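Local coordinates for trichothecene 3-O-acetyltransferase (Gibberella zeae, PDB 2RKV), which transfers an acetyl group from acetyl-coenzyme A to the 3-hydroxyl of trichothecene mycotoxins such as T-2 toxin and deoxynivalenol, probably lowering their toxicity, at residues 265-270 / 328-333. Sequence-based numbering, arbitrary orientation.
Sequences LSAFIW and GATASR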
loop_
_atom_site.group_PDB
_atom_site.type_symbol
_atom_site.label_atom_id
_atom_site.label_comp_id
_atom_site.label_asym_id
_atom_site.label_seq_id
_atom_site.Cartn_x
_atom_site.Cartn_y
_atom_site.Cartn_z
ATOM N N LEU A 265 -8.715 -1.574 14.796
ATOM C CA LEU A 265 -8.238 -2.792 14.142
ATOM C C LEU A 265 -6.716 -2.878 14.175
ATOM O O LEU A 265 -6.147 -3.939 14.431
ATOM C CB LEU A 265 -8.744 -2.895 12.696
ATOM C CG LEU A 265 -8.331 -4.198 11.988
ATOM C CD1 LEU A 265 -8.687 -5.455 12.798
ATOM C CD2 LEU A 265 -8.883 -4.289 10.561
ATOM N N SER A 266 -6.050 -1.758 13.900
ATOM C CA SER A 266 -4.593 -1.716 13.968
ATOM C C SER A 266 -4.112 -2.146 15.369
ATOM O O SER A 266 -3.195 -2.971 15.493
ATOM C CB SER A 266 -4.073 -0.327 13.595
ATOM O OG SER A 266 -4.464 0.023 12.266
ATOM N N ALA A 267 -4.754 -1.604 16.402
ATOM C CA ALA A 267 -4.402 -1.918 17.795
ATOM C C ALA A 267 -4.641 -3.394 18.125
ATOM O O ALA A 267 -3.819 -4.033 18.802
ATOM C CB ALA A 267 -5.195 -1.036 18.746
ATOM N N PHE A 268 -5.766 -3.921 17.644
ATOM C CA PHE A 268 -6.158 -5.307 17.880
ATOM C C PHE A 268 -5.132 -6.260 17.266
ATOM O O PHE A 268 -4.791 -7.295 17.845
ATOM C CB PHE A 268 -7.560 -5.551 17.302
ATOM C CG PHE A 268 -8.064 -6.950 17.489
ATOM C CD1 PHE A 268 -8.468 -7.402 18.746
ATOM C CD2 PHE A 268 -8.154 -7.819 16.398
ATOM C CE1 PHE A 268 -8.947 -8.707 18.912
ATOM C CE2 PHE A 268 -8.633 -9.122 16.552
ATOM C CZ PHE A 268 -9.022 -9.568 17.816
ATOM N N ILE A 269 -4.627 -5.894 16.095
ATOM C CA ILE A 269 -3.611 -6.708 15.428
ATOM C C ILE A 269 -2.277 -6.683 16.183
ATOM O O ILE A 269 -1.656 -7.739 16.378
ATOM C CB ILE A 269 -3.460 -6.311 13.934
ATOM C CG1 ILE A 269 -4.711 -6.752 13.165
ATOM C CG2 ILE A 269 -2.229 -6.960 13.328
ATOM C CD1 ILE A 269 -4.836 -6.134 11.766
ATOM N N TRP A 270 -1.853 -5.494 16.622
ATOM C CA TRP A 270 -0.612 -5.357 17.392
ATOM C C TRP A 270 -0.710 -6.180 18.674
ATOM O O TRP A 270 0.220 -6.918 19.024
ATOM C CB TRP A 270 -0.338 -3.887 17.720
ATOM C CG TRP A 270 1.059 -3.589 18.217
ATOM C CD1 TRP A 270 2.155 -4.421 18.202
ATOM C CD2 TRP A 270 1.514 -2.341 18.751
ATOM N NE1 TRP A 270 3.257 -3.760 18.710
ATOM C CE2 TRP A 270 2.889 -2.485 19.056
ATOM C CE3 TRP A 270 0.887 -1.111 19.010
ATOM C CZ2 TRP A 270 3.651 -1.439 19.610
ATOM C CZ3 TRP A 270 1.642 -0.076 19.557
ATOM C CH2 TRP A 270 3.009 -0.249 19.854
ATOM N N GLY A 328 -8.196 -0.036 24.083
ATOM C CA GLY A 328 -8.174 1.419 24.062
ATOM C C GLY A 328 -6.818 2.020 24.374
ATOM O O GLY A 328 -6.439 3.031 23.782
ATOM N N ALA A 329 -6.086 1.414 25.314
ATOM C CA ALA A 329 -4.727 1.853 25.619
ATOM C C ALA A 329 -3.851 1.750 24.366
ATOM O O ALA A 329 -3.105 2.671 24.055
ATOM C CB ALA A 329 -4.125 1.035 26.765
ATOM N N THR A 330 -3.988 0.642 23.635
ATOM C CA THR A 330 -3.167 0.414 22.440
ATOM C C THR A 330 -3.596 1.354 21.308
ATOM O O THR A 330 -2.749 1.949 20.622
ATOM C CB THR A 330 -3.221 -1.048 21.989
ATOM O OG1 THR A 330 -2.940 -1.904 23.112
ATOM C CG2 THR A 330 -2.190 -1.289 20.904
ATOM N N ALA A 331 -4.906 1.515 21.137
ATOM C CA ALA A 331 -5.433 2.397 20.089
ATOM C C ALA A 331 -5.038 3.848 20.357
ATOM O O ALA A 331 -4.728 4.601 19.427
ATOM C CB ALA A 331 -6.946 2.260 19.968
ATOM N N SER A 332 -5.023 4.229 21.637
ATOM C CA SER A 332 -4.570 5.553 22.047
ATOM C C SER A 332 -3.124 5.845 21.626
ATOM O O SER A 332 -2.816 6.967 21.208
ATOM C CB SER A 332 -4.751 5.741 23.559
ATOM O OG SER A 332 -6.133 5.777 23.884
ATOM N N ARG A 333 -2.244 4.843 21.728
ATOM C CA ARG A 333 -0.858 4.991 21.253
ATOM C C ARG A 333 -0.846 5.424 19.794
ATOM O O ARG A 333 -0.098 6.316 19.410
ATOM C CB ARG A 333 -0.075 3.685 21.362
ATOM C CG ARG A 333 0.128 3.177 22.779
ATOM C CD ARG A 333 0.735 1.788 22.771
ATOM N NE ARG A 333 0.833 1.240 24.130
ATOM C CZ ARG A 333 1.867 1.438 24.951
ATOM N NH1 ARG A 333 2.907 2.174 24.581
ATOM N NH2 ARG A 333 1.854 0.894 26.161
#
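Thr330 reaches Ala267 and Trp270 with its carbon branch, and following it outward from the backbone accounts for most of the contact. Its CB already touches Ala267 CB. Beyond it the side chain forks. CG2, anti to the backbone N, enters the angle between two residues one helical turn apart, 3.7 Å from Ala267 CB and 3.6 Å from Trp270 CE3. OG1, anti to the carbonyl carbon, takes the polar branch to Glu325 and Lys271, both hydrogen-bonded to it.

Ala267 itself meets backbone as well as side chain: its CB sits 3.5 Å from Ala331 N and 3.9 Å from Ala331 CB. This small-residue meeting brings the CA atoms of Ala267 and Ala331 within 5.0 Å. The local helix axes approach to 8.3 Å, at 115° between their N-to-C directions. The pair joins helix 261-277 to helix 327-335 in the part of this BAHD-superfamily acyltransferase that carries the coenzyme A site; helix 261-277 starts with Thr261 and Asp262, which line the coenzyme A pocket, and the Ala331 side chain is about 10 Å from the bound coenzyme A.

Farther along, the six-membered ring of the indole carries the contact to Arg333, whose CD stands 3.8 Å from Trp270 CZ3. Both CG2 and CD approach the ring obliquely, and the guanidinium plane is turned 79° from the indole. Opposed charge instead engages Arg333 NE, in a salt bridge to Glu325, while Trp270 NE1 is hydrogen-bonded to Thr287.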